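PDB 6U7J: beta-glucuronidase from uncultured Clostridium sp., which hydrolyses beta-D-glucuronides as a gut bacterial glycoside hydrolase of family 2, and probably reactivates estrogens by removing their glucuronic acid. Local coordinates for residues M449-S459 with D490-Y498. Numbering follows the deposited sequence.
Sequences MNVDVEEDKIS and DLIKWHEKY. Unlike the reference sequence in segment 449-459: E455 (reference Asp).
The loop 449-459 comes closest to helix 480-498 at V453 and W494, whose CA atoms are 6.1 Å apart, and touches it again at its last turn, where S459 lies beside Y498. V453 lays its CB over the six-membered ring of W494, 3.5 Å from the ring centroid. Its branches divide the work: CG2, anti to the backbone N, continues across the indole, while CG1 turns to the aliphatic part of K493. Beta-branching suits this place because one methyl can lie on the indole while the other packs against K493. NE1 of W494 helps hold the indole's rotation by giving its hydrogen to D490 OD2 at 2.8 Å; the acceptor lies in the ring plane, though the bond is bent (132° at the hydrogen). R469 forms a salt bridge with that same carboxylate, and M449 CG packs obliquely on W494 CH2 at 3.6 Å. In the TIM barrel domain, the loop leads out of strand 445-449, and W494 also rests on the adjacent parallel strand 465-468, so the contact joins the loop following one barrel strand to the helix following the next. K497, extended beyond CG, brings NZ to V453 O at 2.7 Å, almost in line with the carbonyl bond, and to D456 O at 2.9 Å; Y498 OH is a third partner, from within the helix. K493 forms a salt bridge with E454 OE2 at the exposed border. D456 suits the turn because its carboxylate accepts from I458 N in an Asx turn and from S459 N, with S420 OG also bound to OD1; its OD2 lies 2.6 Å from Y498 OH. The small S459 sets CB over one face of the Y498 ring, and K497 CG covers the opposite face.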
ATOM      1  N   MET B 449      26.965  17.393 -13.409  1.00 35.02           N
ATOM      2  CA  MET B 449      26.797  18.723 -12.852  1.00 34.23           C
ATOM      3  C   MET B 449      25.513  18.819 -12.053  1.00 38.37           C
ATOM      4  O   MET B 449      24.469  18.302 -12.466  1.00 35.65           O
ATOM      5  CB  MET B 449      26.732  19.774 -13.967  1.00 38.71           C
ATOM      6  CG  MET B 449      28.004  19.933 -14.768  1.00 40.97           C
ATOM      7  SD  MET B 449      29.213  20.796 -13.780  1.00 42.71           S
ATOM      8  CE  MET B 449      30.297  19.427 -13.363  1.00 33.84           C
ATOM      9  N   ASN B 450      25.576  19.545 -10.944  1.00 39.07           N
ATOM     10  CA  ASN B 450      24.364  20.060 -10.329  1.00 41.87           C
ATOM     11  C   ASN B 450      24.366  21.569 -10.110  1.00 37.70           C
ATOM     12  O   ASN B 450      23.280  22.143 -10.028  1.00 38.55           O
ATOM     13  CB  ASN B 450      24.090  19.355  -8.993  1.00 41.21           C
ATOM     14  CG  ASN B 450      24.868  19.955  -7.867  1.00 41.63           C
ATOM     15  OD1 ASN B 450      26.090  19.841  -7.825  1.00 47.42           O
ATOM     16  ND2 ASN B 450      24.180  20.627  -6.955  1.00 45.37           N
ATOM     17  N   VAL B 451      25.530  22.235 -10.033  1.00 38.06           N
ATOM     18  CA  VAL B 451      25.588  23.687  -9.825  1.00 37.01           C
ATOM     19  C   VAL B 451      25.042  24.396 -11.059  1.00 37.51           C
ATOM     20  O   VAL B 451      24.916  23.788 -12.127  1.00 36.05           O
ATOM     21  CB  VAL B 451      27.018  24.180  -9.532  1.00 39.75           C
ATOM     22  CG1 VAL B 451      27.630  23.479  -8.316  1.00 38.26           C
ATOM     23  CG2 VAL B 451      27.900  24.008 -10.762  1.00 34.98           C
ATOM     24  N   ASP B 452      24.746  25.691 -10.929  1.00 39.82           N
ATOM     25  CA  ASP B 452      24.197  26.459 -12.042  1.00 44.90           C
ATOM     26  C   ASP B 452      25.223  26.585 -13.168  1.00 44.15           C
ATOM     27  O   ASP B 452      26.431  26.686 -12.924  1.00 41.53           O
ATOM     28  CB  ASP B 452      23.754  27.848 -11.565  1.00 46.57           C
ATOM     29  CG  ASP B 452      22.659  27.788 -10.492  1.00 56.69           C
ATOM     30  OD1 ASP B 452      21.765  26.913 -10.589  1.00 61.00           O
ATOM     31  OD2 ASP B 452      22.679  28.622  -9.554  1.00 61.99           O
ATOM     32  N   VAL B 453      24.735  26.571 -14.412  1.00 39.29           N
ATOM     33  CA  VAL B 453      25.637  26.598 -15.562  1.00 43.63           C
ATOM     34  C   VAL B 453      26.495  27.859 -15.562  1.00 45.39           C
ATOM     35  O   VAL B 453      27.666  27.822 -15.963  1.00 44.28           O
ATOM     36  CB  VAL B 453      24.842  26.458 -16.875  1.00 43.58           C
ATOM     37  CG1 VAL B 453      23.752  27.529 -16.968  1.00 43.81           C
ATOM     38  CG2 VAL B 453      25.777  26.533 -18.071  1.00 43.14           C
ATOM     39  N   GLU B 454      25.944  28.984 -15.099  1.00 44.58           N
ATOM     40  CA  GLU B 454      26.727  30.212 -15.008  1.00 46.73           C
ATOM     41  C   GLU B 454      27.905  30.064 -14.052  1.00 46.59           C
ATOM     42  O   GLU B 454      28.953  30.682 -14.262  1.00 47.85           O
ATOM     43  CB  GLU B 454      25.836  31.374 -14.560  1.00 44.49           C
ATOM     44  CG  GLU B 454      24.642  31.613 -15.463  1.00 44.49           C
ATOM     45  CD  GLU B 454      23.421  30.815 -15.029  1.00 57.58           C
ATOM     46  OE1 GLU B 454      23.550  30.002 -14.080  1.00 57.85           O
ATOM     47  OE2 GLU B 454      22.338  30.998 -15.635  1.00 55.76           O
ATOM     48  N   GLU B 455      27.767  29.240 -13.013  1.00 45.61           N
ATOM     49  CA  GLU B 455      28.790  29.148 -11.986  1.00 43.02           C
ATOM     50  C   GLU B 455      29.762  27.991 -12.176  1.00 41.06           C
ATOM     51  O   GLU B 455      30.824  27.998 -11.545  1.00 43.58           O
ATOM     52  CB  GLU B 455      28.130  29.035 -10.611  1.00 47.26           C
ATOM     53  CG  GLU B 455      27.072  30.093 -10.372  1.00 53.08           C
ATOM     54  CD  GLU B 455      27.307  30.869  -9.089  1.00 65.78           C
ATOM     55  OE1 GLU B 455      26.317  31.369  -8.512  1.00 73.64           O
ATOM     56  OE2 GLU B 455      28.480  30.975  -8.654  1.00 66.65           O
ATOM     57  N   ASP B 456      29.443  27.018 -13.026  1.00 37.32           N
ATOM     58  CA  ASP B 456      30.330  25.877 -13.198  1.00 41.78           C
ATOM     59  C   ASP B 456      31.690  26.341 -13.696  1.00 45.35           C
ATOM     60  O   ASP B 456      31.799  27.287 -14.480  1.00 44.18           O
ATOM     61  CB  ASP B 456      29.764  24.860 -14.194  1.00 36.88           C
ATOM     62  CG  ASP B 456      30.739  23.719 -14.457  1.00 38.22           C
ATOM     63  OD1 ASP B 456      31.235  23.146 -13.466  1.00 33.71           O
ATOM     64  OD2 ASP B 456      31.040  23.410 -15.628  1.00 38.55           O
ATOM     65  N   LYS B 457      32.736  25.646 -13.248  1.00 39.64           N
ATOM     66  CA  LYS B 457      34.086  26.016 -13.630  1.00 39.72           C
ATOM     67  C   LYS B 457      34.932  24.841 -14.104  1.00 43.05           C
ATOM     68  O   LYS B 457      36.142  25.012 -14.275  1.00 47.71           O
ATOM     69  CB  LYS B 457      34.771  26.735 -12.466  1.00 41.72           C
ATOM     70  CG  LYS B 457      34.224  28.152 -12.263  1.00 39.25           C
ATOM     71  CD  LYS B 457      34.763  28.811 -11.016  1.00 43.60           C
ATOM     72  CE  LYS B 457      34.043  30.111 -10.753  1.00 40.41           C
ATOM     73  NZ  LYS B 457      32.576  29.890 -10.564  1.00 41.23           N
ATOM     74  N   ILE B 458      34.343  23.665 -14.360  1.00 40.50           N
ATOM     75  CA  ILE B 458      35.161  22.498 -14.683  1.00 42.20           C
ATOM     76  C   ILE B 458      34.723  21.759 -15.945  1.00 40.46           C
ATOM     77  O   ILE B 458      35.490  20.955 -16.488  1.00 39.79           O
ATOM     78  CB  ILE B 458      35.211  21.510 -13.498  1.00 39.72           C
ATOM     79  CG1 ILE B 458      33.876  20.769 -13.333  1.00 42.57           C
ATOM     80  CG2 ILE B 458      35.618  22.218 -12.212  1.00 38.32           C
ATOM     81  CD1 ILE B 458      33.981  19.534 -12.411  1.00 36.52           C
ATOM     82  N   SER B 459      33.512  22.010 -16.443  1.00 37.67           N
ATOM     83  CA  SER B 459      33.025  21.174 -17.539  1.00 38.76           C
ATOM     84  C   SER B 459      33.800  21.390 -18.831  1.00 39.54           C
ATOM     85  O   SER B 459      33.734  20.529 -19.722  1.00 35.48           O
ATOM     86  CB  SER B 459      31.531  21.400 -17.797  1.00 39.02           C
ATOM     87  OG  SER B 459      30.756  20.738 -16.810  1.00 38.90           O
ATOM     88  N   ASP B 490      17.633  25.672 -19.835  1.00 39.47           N
ATOM     89  CA  ASP B 490      18.885  25.273 -19.206  1.00 42.54           C
ATOM     90  C   ASP B 490      19.749  24.477 -20.175  1.00 40.60           C
ATOM     91  O   ASP B 490      20.955  24.716 -20.278  1.00 42.54           O
ATOM     92  CB  ASP B 490      18.605  24.475 -17.930  1.00 40.29           C
ATOM     93  CG  ASP B 490      19.789  24.471 -16.975  1.00 38.47           C
ATOM     94  OD1 ASP B 490      20.200  25.558 -16.520  1.00 38.50           O
ATOM     95  OD2 ASP B 490      20.318  23.376 -16.693  1.00 38.43           O
ATOM     96  N   LEU B 491      19.143  23.540 -20.909  1.00 42.01           N
ATOM     97  CA  LEU B 491      19.886  22.757 -21.887  1.00 40.99           C
ATOM     98  C   LEU B 491      20.631  23.657 -22.861  1.00 45.13           C
ATOM     99  O   LEU B 491      21.802  23.409 -23.184  1.00 41.34           O
ATOM    100  CB  LEU B 491      18.929  21.845 -22.660  1.00 42.36           C
ATOM    101  CG  LEU B 491      18.387  20.617 -21.944  1.00 41.55           C
ATOM    102  CD1 LEU B 491      17.382  19.916 -22.847  1.00 39.42           C
ATOM    103  CD2 LEU B 491      19.547  19.698 -21.574  1.00 39.90           C
ATOM    104  N   ILE B 492      19.965  24.711 -23.340  1.00 40.66           N
ATOM    105  CA  ILE B 492      20.569  25.550 -24.367  1.00 44.99           C
ATOM    106  C   ILE B 492      21.718  26.365 -23.779  1.00 44.46           C
ATOM    107  O   ILE B 492      22.747  26.566 -24.437  1.00 44.28           O
ATOM    108  CB  ILE B 492      19.497  26.431 -25.033  1.00 44.27           C
ATOM    109  CG1 ILE B 492      18.522  25.558 -25.833  1.00 40.86           C
ATOM    110  CG2 ILE B 492      20.142  27.445 -25.966  1.00 45.74           C
ATOM    111  CD1 ILE B 492      17.322  26.319 -26.364  1.00 40.74           C
ATOM    112  N   LYS B 493      21.579  26.814 -22.524  1.00 39.53           N
ATOM    113  CA  LYS B 493      22.678  27.522 -21.866  1.00 44.09           C
ATOM    114  C   LYS B 493      23.912  26.627 -21.700  1.00 45.18           C
ATOM    115  O   LYS B 493      25.045  27.085 -21.896  1.00 46.29           O
ATOM    116  CB  LYS B 493      22.218  28.075 -20.513  1.00 40.21           C
ATOM    117  CG  LYS B 493      21.123  29.133 -20.656  1.00 45.97           C
ATOM    118  CD  LYS B 493      20.951  30.006 -19.416  1.00 45.45           C
ATOM    119  CE  LYS B 493      20.506  29.198 -18.215  1.00 46.28           C
ATOM    120  NZ  LYS B 493      19.979  30.062 -17.112  1.00 54.53           N
ATOM    121  N   TRP B 494      23.719  25.349 -21.357  1.00 42.18           N
ATOM    122  CA  TRP B 494      24.863  24.443 -21.212  1.00 43.78           C
ATOM    123  C   TRP B 494      25.561  24.219 -22.553  1.00 45.59           C
ATOM    124  O   TRP B 494      26.794  24.124 -22.619  1.00 44.25           O
ATOM    125  CB  TRP B 494      24.419  23.098 -20.616  1.00 37.62           C
ATOM    126  CG  TRP B 494      24.147  23.111 -19.127  1.00 40.81           C
ATOM    127  CD1 TRP B 494      22.928  23.155 -18.520  1.00 40.35           C
ATOM    128  CD2 TRP B 494      25.118  23.068 -18.072  1.00 40.95           C
ATOM    129  NE1 TRP B 494      23.076  23.150 -17.154  1.00 38.08           N
ATOM    130  CE2 TRP B 494      24.411  23.095 -16.853  1.00 40.64           C
ATOM    131  CE3 TRP B 494      26.519  23.015 -18.040  1.00 41.28           C
ATOM    132  CZ2 TRP B 494      25.051  23.071 -15.614  1.00 40.96           C
ATOM    133  CZ3 TRP B 494      27.155  22.992 -16.809  1.00 40.38           C
ATOM    134  CH2 TRP B 494      26.422  23.019 -15.613  1.00 42.02           C
ATOM    135  N   HIS B 495      24.791  24.120 -23.634  1.00 42.89           N
ATOM    136  CA  HIS B 495      25.408  23.910 -24.939  1.00 48.06           C
ATOM    137  C   HIS B 495      26.139  25.158 -25.409  1.00 46.51           C
ATOM    138  O   HIS B 495      27.251  25.071 -25.949  1.00 43.87           O
ATOM    139  CB  HIS B 495      24.358  23.513 -25.964  1.00 43.15           C
ATOM    140  CG  HIS B 495      24.923  23.256 -27.322  1.00 47.49           C
ATOM    141  ND1 HIS B 495      25.909  22.318 -27.548  1.00 46.64           N
ATOM    142  CD2 HIS B 495      24.639  23.806 -28.526  1.00 47.67           C
ATOM    143  CE1 HIS B 495      26.208  22.302 -28.834  1.00 44.87           C
ATOM    144  NE2 HIS B 495      25.453  23.194 -29.449  1.00 47.50           N
ATOM    145  N   GLU B 496      25.533  26.326 -25.209  1.00 45.35           N
ATOM    146  CA  GLU B 496      26.177  27.557 -25.649  1.00 47.42           C
ATOM    147  C   GLU B 496      27.470  27.808 -24.879  1.00 46.27           C
ATOM    148  O   GLU B 496      28.458  28.272 -25.459  1.00 48.30           O
ATOM    149  CB  GLU B 496      25.207  28.734 -25.507  1.00 46.11           C
ATOM    150  CG  GLU B 496      24.278  28.890 -26.711  1.00 48.79           C
ATOM    151  CD  GLU B 496      23.171  29.914 -26.488  1.00 60.03           C
ATOM    152  OE1 GLU B 496      23.016  30.387 -25.339  1.00 58.64           O
ATOM    153  OE2 GLU B 496      22.447  30.240 -27.462  1.00 67.42           O
ATOM    154  N   LYS B 497      27.500  27.459 -23.586  1.00 44.61           N
ATOM    155  CA  LYS B 497      28.656  27.797 -22.758  1.00 41.48           C
ATOM    156  C   LYS B 497      29.866  26.928 -23.081  1.00 45.34           C
ATOM    157  O   LYS B 497      31.006  27.406 -23.019  1.00 44.74           O
ATOM    158  CB  LYS B 497      28.300  27.685 -21.278  1.00 41.62           C
ATOM    159  CG  LYS B 497      29.497  27.866 -20.352  1.00 44.88           C
ATOM    160  CD  LYS B 497      29.111  28.198 -18.909  1.00 41.39           C
ATOM    161  CE  LYS B 497      30.351  28.645 -18.137  1.00 41.49           C
ATOM    162  NZ  LYS B 497      30.257  28.372 -16.680  1.00 45.48           N
ATOM    163  N   TYR B 498      29.651  25.652 -23.427  1.00 43.67           N
ATOM    164  CA  TYR B 498      30.753  24.709 -23.590  1.00 42.76           C
ATOM    165  C   TYR B 498      30.853  24.078 -24.967  1.00 43.35           C
ATOM    166  O   TYR B 498      31.908  23.515 -25.285  1.00 43.82           O
ATOM    167  CB  TYR B 498      30.668  23.576 -22.547  1.00 40.95           C
ATOM    168  CG  TYR B 498      30.790  24.057 -21.121  1.00 38.37           C
ATOM    169  CD1 TYR B 498      32.021  24.408 -20.593  1.00 35.50           C
ATOM    170  CD2 TYR B 498      29.671  24.173 -20.310  1.00 38.45           C
ATOM    171  CE1 TYR B 498      32.144  24.864 -19.298  1.00 34.79           C
ATOM    172  CE2 TYR B 498      29.782  24.622 -18.996  1.00 39.90           C
ATOM    173  CZ  TYR B 498      31.029  24.959 -18.498  1.00 38.60           C
ATOM    174  OH  TYR B 498      31.156  25.411 -17.208  1.00 38.78           O
TER
HETATM  175  O   HOH W   1      21.899  25.686 -14.790  1.00 43.21           O